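Local atomic coordinates of CELL WALL surface anchor family protein (Streptococcus pneumoniae, PDB entry 2Y1V), a protein that serves as the major pilin RrgB, the backbone subunit that polymerises into the pilus fibre on the pneumococcal surface. Residues D22-E27 with P42-E47; N36-L41 with H151-N156. All coordinates share one frame; numbering follows the deposited sequence.

Contact 1 of 2, residues D22-E27 with P42-E47; sequences DKIANE and PANAKE
Ile24 of helix 22-28 packs on Asn44 and Ala45, where a type I beta turn from Pro42 to Ala45 leads into strand 45-47. This strand belongs to a mixed beta sheet near the N-terminal end of the pilin, where it pairs antiparallel with strand 8-16. The helix lies against the same strand through Ile24 on Leu14 and Ala16. The branch of Ile24 that does the touching is CG1-CD1. It lies anti to the carbonyl carbon (chi1 -71°) and runs out to the turn, where CD1 is 3.5 Å from Ala45 CB. The amide of Asn44 crosses this branch at about a right angle, with Asn44 ND2 3.3 Å from Ile24 CG1. That amide is tied by a hydrogen bond from ND2 to the backbone O of Asp20, so the turn is tied to the chain that enters the helix. The aliphatic chain of Lys23 crosses the amide obliquely, with CD 3.9 Å from Asn44 ND2. Three residues after Ile24, the bent chain of Glu27 slides past the Pro42 ring in the opposite direction. Its CB lies 3.8 Å from Pro42 CG, and its carboxylate oxygen OE2 lies 3.5 Å from Pro42 CB.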
loop_
_atom_site.group_PDB
_atom_site.type_symbol
_atom_site.label_atom_id
_atom_site.label_comp_id
_atom_site.label_asym_id
_atom_site.label_seq_id
_atom_site.Cartn_x
_atom_site.Cartn_y
_atom_site.Cartn_z
ATOM N N ASP A 22 -8.761 35.740 15.474
ATOM C CA ASP A 22 -9.156 37.125 15.660
ATOM C C ASP A 22 -10.009 37.266 16.922
ATOM O O ASP A 22 -9.806 38.188 17.700
ATOM C CB ASP A 22 -9.882 37.662 14.420
ATOM C CG ASP A 22 -8.943 37.863 13.236
ATOM O OD1 ASP A 22 -7.748 38.120 13.474
ATOM O OD2 ASP A 22 -9.386 37.774 12.068
ATOM N N LYS A 23 -10.939 36.340 17.137
ATOM C CA LYS A 23 -11.794 36.371 18.333
ATOM C C LYS A 23 -10.989 36.181 19.613
ATOM O O LYS A 23 -11.348 36.719 20.666
ATOM C CB LYS A 23 -12.894 35.301 18.265
ATOM C CG LYS A 23 -13.812 35.261 19.501
ATOM C CD LYS A 23 -14.703 34.027 19.510
ATOM C CE LYS A 23 -15.852 34.173 20.500
ATOM N NZ LYS A 23 -16.946 35.075 20.004
ATOM N N ILE A 24 -9.922 35.393 19.538
ATOM C CA ILE A 24 -9.051 35.236 20.690
ATOM C C ILE A 24 -8.431 36.587 21.000
ATOM O O ILE A 24 -8.413 37.024 22.154
ATOM C CB ILE A 24 -7.932 34.211 20.447
ATOM C CG1 ILE A 24 -8.504 32.796 20.401
ATOM C CG2 ILE A 24 -6.901 34.301 21.549
ATOM C CD1 ILE A 24 -7.477 31.741 20.109
ATOM N N ALA A 25 -7.931 37.247 19.961
ATOM C CA ALA A 25 -7.340 38.567 20.120
ATOM C C ALA A 25 -8.373 39.557 20.658
ATOM O O ALA A 25 -8.042 40.399 21.490
ATOM C CB ALA A 25 -6.751 39.057 18.805
ATOM N N ASN A 26 -9.616 39.442 20.189
ATOM C CA ASN A 26 -10.702 40.325 20.631
ATOM C C ASN A 26 -11.334 39.849 21.942
ATOM O O ASN A 26 -12.555 39.825 22.094
ATOM C CB ASN A 26 -11.788 40.481 19.549
ATOM C CG ASN A 26 -11.219 40.808 18.175
ATOM O OD1 ASN A 26 -10.088 41.275 18.045
ATOM N ND2 ASN A 26 -12.005 40.556 17.141
ATOM N N GLU A 27 -10.487 39.441 22.874
ATOM C CA GLU A 27 -10.897 39.135 24.227
ATOM C C GLU A 27 -9.693 39.443 25.080
ATOM O O GLU A 27 -9.819 39.714 26.277
ATOM C CB GLU A 27 -11.295 37.668 24.394
ATOM C CG GLU A 27 -12.768 37.367 24.124
ATOM C CD GLU A 27 -13.339 36.305 25.068
ATOM O OE1 GLU A 27 -13.240 36.485 26.304
ATOM O OE2 GLU A 27 -13.901 35.299 24.578
ATOM N N PRO A 42 -10.313 32.752 26.929
ATOM C CA PRO A 42 -11.548 32.719 26.164
ATOM C C PRO A 42 -12.060 31.286 26.056
ATOM O O PRO A 42 -11.272 30.349 26.153
ATOM C CB PRO A 42 -11.108 33.243 24.795
ATOM C CG PRO A 42 -10.010 34.197 25.119
ATOM C CD PRO A 42 -9.263 33.526 26.241
ATOM N N ALA A 43 -13.365 31.112 25.873
ATOM C CA ALA A 43 -13.934 29.767 25.776
ATOM C C ALA A 43 -13.488 29.112 24.475
ATOM O O ALA A 43 -13.639 27.913 24.274
ATOM C CB ALA A 43 -15.462 29.824 25.849
ATOM N N ASN A 44 -12.913 29.925 23.606
ATOM C CA ASN A 44 -12.574 29.526 22.254
ATOM C C ASN A 44 -11.129 29.034 22.106
ATOM O O ASN A 44 -10.762 28.449 21.084
ATOM C CB ASN A 44 -12.815 30.729 21.333
ATOM C CG ASN A 44 -12.052 30.629 20.033
ATOM O OD1 ASN A 44 -11.954 29.551 19.439
ATOM N ND2 ASN A 44 -11.509 31.756 19.574
ATOM N N ALA A 45 -10.304 29.280 23.118
ATOM C CA ALA A 45 -8.888 28.991 23.001
ATOM C C ALA A 45 -8.451 27.953 24.007
ATOM O O ALA A 45 -9.038 27.833 25.070
ATOM C CB ALA A 45 -8.079 30.257 23.168
ATOM N N LYS A 46 -7.413 27.203 23.659
ATOM C CA LYS A 46 -6.867 26.192 24.550
ATOM C C LYS A 46 -5.340 26.275 24.552
ATOM O O LYS A 46 -4.729 26.576 23.530
ATOM C CB LYS A 46 -7.334 24.802 24.114
ATOM C CG LYS A 46 -7.108 23.715 25.149
ATOM C CD LYS A 46 -7.441 22.340 24.578
ATOM C CE LYS A 46 -6.593 21.252 25.235
ATOM N NZ LYS A 46 -5.124 21.549 25.130
ATOM N N GLU A 47 -4.726 26.026 25.698
ATOM C CA GLU A 47 -3.279 26.072 25.771
ATOM C C GLU A 47 -2.647 24.694 25.571
ATOM O O GLU A 47 -2.967 23.739 26.277
ATOM C CB GLU A 47 -2.813 26.682 27.092
ATOM C CG GLU A 47 -1.296 26.823 27.175
ATOM C CD GLU A 47 -0.860 27.583 28.400
ATOM O OE1 GLU A 47 -1.751 27.977 29.183
ATOM O OE2 GLU A 47 0.363 27.787 28.577
#

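Contact 2 of 2, residues N36-L41 with H151-N156; sequences NKVGVL and HVYPKN
The hydroxyl of Tyr153 accepts a hydrogen bond from the backbone N of Val38. The distance from Val38 N to Tyr153 OH is 2.9 Å, and the bond is nearly straight, with an angle of 162° at the hydrogen. The phenol end of Tyr153 thus meets the loop that follows helix 22-28. Val38 also meets the phenol end through its side chain. Its CG2 branch, anti to the carbonyl carbon, comes obliquely to the ring and lies 3.5 Å from Tyr153 CE1. Leu41 CD2 makes a looser contact with the CE2 side, at 4.3 Å from Tyr153 CE2.

Segment 151-156 lies on strand 149-167, which is interrupted at Tyr153 and Pro154 and runs parallel to strand 8-16 in the mixed sheet. Tyr153 stacks on His12 of that neighbour, so its ring is held from the sheet as well as from the loop. Further along the strand, Asn156 CG is joined covalently to Lys13 NZ, the intramolecular isopeptide bond of the D1 domain.

At the other end of the contact His151 meets Lys37 with one ring face. Chi1 (-64°) sets CG of His151 anti to the carbonyl carbon and brings the ring beside the loop; chi2 then presents one face to it. Lys37 CB sits over that face in a CH-pi contact, 3.9 Å from the centroid of the His151 ring and only 3° off its normal. The lysine chain then leads away, and Lys37 NZ stays 5.6 Å from His151 NE2.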
loop_
_atom_site.group_PDB
_atom_site.type_symbol
_atom_site.label_atom_id
_atom_site.label_comp_id
_atom_site.label_asym_id
_atom_site.label_seq_id
_atom_site.Cartn_x
_atom_site.Cartn_y
_atom_site.Cartn_z
ATOM N N ASN A 36 0.337 40.839 31.722
ATOM C CA ASN A 36 0.458 39.916 32.838
ATOM C C ASN A 36 -0.257 38.593 32.558
ATOM O O ASN A 36 -0.970 38.469 31.561
ATOM C CB ASN A 36 -0.066 40.563 34.122
ATOM C CG ASN A 36 0.702 41.819 34.493
ATOM O OD1 ASN A 36 1.856 41.754 34.918
ATOM N ND2 ASN A 36 0.061 42.973 34.327
ATOM N N LYS A 37 -0.065 37.609 33.432
ATOM C CA LYS A 37 -0.758 36.337 33.277
ATOM C C LYS A 37 -2.280 36.538 33.189
ATOM O O LYS A 37 -2.903 37.071 34.120
ATOM C CB LYS A 37 -0.421 35.396 34.433
ATOM C CG LYS A 37 -0.997 33.992 34.285
ATOM C CD LYS A 37 -0.733 33.163 35.527
ATOM C CE LYS A 37 -1.504 31.841 35.492
ATOM N NZ LYS A 37 -1.059 30.945 34.381
ATOM N N VAL A 38 -2.874 36.126 32.069
ATOM C CA VAL A 38 -4.322 36.160 31.939
ATOM C C VAL A 38 -4.905 35.084 32.842
ATOM O O VAL A 38 -4.616 33.904 32.667
ATOM C CB VAL A 38 -4.786 35.898 30.497
ATOM C CG1 VAL A 38 -6.286 36.093 30.406
ATOM C CG2 VAL A 38 -4.081 36.828 29.521
ATOM N N GLY A 39 -5.709 35.498 33.819
ATOM C CA GLY A 39 -6.317 34.574 34.776
ATOM C C GLY A 39 -7.131 33.467 34.133
ATOM O O GLY A 39 -6.965 32.302 34.476
ATOM N N VAL A 40 -8.003 33.834 33.193
ATOM C CA VAL A 40 -8.895 32.885 32.516
ATOM C C VAL A 40 -8.972 33.132 31.011
ATOM O O VAL A 40 -9.078 34.278 30.555
ATOM C CB VAL A 40 -10.323 32.926 33.098
ATOM C CG1 VAL A 40 -10.657 34.322 33.631
ATOM C CG2 VAL A 40 -11.341 32.493 32.039
ATOM N N LEU A 41 -8.938 32.047 30.244
ATOM C CA LEU A 41 -8.862 32.128 28.785
ATOM C C LEU A 41 -10.226 32.133 28.118
ATOM O O LEU A 41 -11.183 31.582 28.656
ATOM C CB LEU A 41 -8.040 30.959 28.233
ATOM C CG LEU A 41 -6.536 31.000 28.505
ATOM C CD1 LEU A 41 -5.927 29.618 28.332
ATOM C CD2 LEU A 41 -5.856 32.032 27.601
ATOM N N HIS A 151 4.076 37.539 30.201
ATOM C CA HIS A 151 3.360 36.417 29.642
ATOM C C HIS A 151 2.775 36.871 28.312
ATOM O O HIS A 151 2.207 37.967 28.230
ATOM C CB HIS A 151 2.249 35.979 30.600
ATOM C CG HIS A 151 2.748 35.462 31.918
ATOM N ND1 HIS A 151 3.149 36.293 32.945
ATOM C CD2 HIS A 151 2.898 34.199 32.379
ATOM C CE1 HIS A 151 3.526 35.565 33.981
ATOM N NE2 HIS A 151 3.384 34.290 33.664
ATOM N N VAL A 152 2.931 36.036 27.281
ATOM C CA VAL A 152 2.502 36.366 25.909
ATOM C C VAL A 152 1.625 35.256 25.300
ATOM O O VAL A 152 1.723 34.105 25.709
ATOM C CB VAL A 152 3.722 36.602 25.010
ATOM C CG1 VAL A 152 4.391 37.902 25.382
ATOM C CG2 VAL A 152 4.716 35.442 25.132
ATOM N N TYR A 153 0.775 35.578 24.325
ATOM C CA TYR A 153 -0.192 34.579 23.840
ATOM C C TYR A 153 -0.353 34.442 22.321
ATOM O O TYR A 153 -1.367 34.892 21.756
ATOM C CB TYR A 153 -1.571 34.796 24.483
ATOM C CG TYR A 153 -1.549 34.729 25.991
ATOM C CD1 TYR A 153 -1.129 35.821 26.742
ATOM C CD2 TYR A 153 -1.925 33.585 26.660
ATOM C CE1 TYR A 153 -1.093 35.783 28.106
ATOM C CE2 TYR A 153 -1.891 33.535 28.048
ATOM C CZ TYR A 153 -1.470 34.650 28.754
ATOM O OH TYR A 153 -1.420 34.642 30.117
ATOM N N PRO A 154 0.630 33.793 21.666
ATOM C CA PRO A 154 0.630 33.427 20.255
ATOM C C PRO A 154 -0.492 32.459 19.936
ATOM O O PRO A 154 -0.839 31.637 20.773
ATOM C CB PRO A 154 1.989 32.730 20.074
ATOM C CG PRO A 154 2.388 32.331 21.461
ATOM C CD PRO A 154 1.917 33.467 22.291
ATOM N N LYS A 155 -1.040 32.547 18.726
ATOM C CA LYS A 155 -2.256 31.809 18.412
ATOM C C LYS A 155 -2.075 30.865 17.249
ATOM O O LYS A 155 -1.245 31.112 16.387
ATOM C CB LYS A 155 -3.420 32.784 18.148
ATOM C CG LYS A 155 -3.654 33.751 19.302
ATOM C CD LYS A 155 -4.191 35.090 18.819
ATOM C CE LYS A 155 -4.217 36.119 19.938
ATOM N NZ LYS A 155 -2.861 36.630 20.264
ATOM N N ASN A 156 -2.876 29.798 17.222
ATOM C CA ASN A 156 -2.820 28.792 16.157
ATOM C C ASN A 156 -4.145 28.127 15.813
ATOM O O ASN A 156 -5.045 28.038 16.637
ATOM C CB ASN A 156 -1.835 27.683 16.534
ATOM C CG ASN A 156 -0.420 28.187 16.688
ATOM O OD1 ASN A 156 0.343 28.333 15.733
#

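Overall arrangement
Contacts 1 and 2 lie about 9 Å apart between centres, near the N-terminal end of the elongated chain. Their segments alternate in sequence: 22-27, 36-41, 42-47, then 151-156 more than a hundred residues later. Segments 36-41 and 42-47 are consecutive, so one run of chain serves both contacts. Both reach the same mixed sheet, in which strand 8-16 pairs with strands 45-47 and 149-167. The two contacts also touch directly, with Ile24 CG2 3.6 Å from Lys155 CE. Together they set helix 22-28 and the loop after it against strands 8-16 and 149-167, the pair joined by the isopeptide bond.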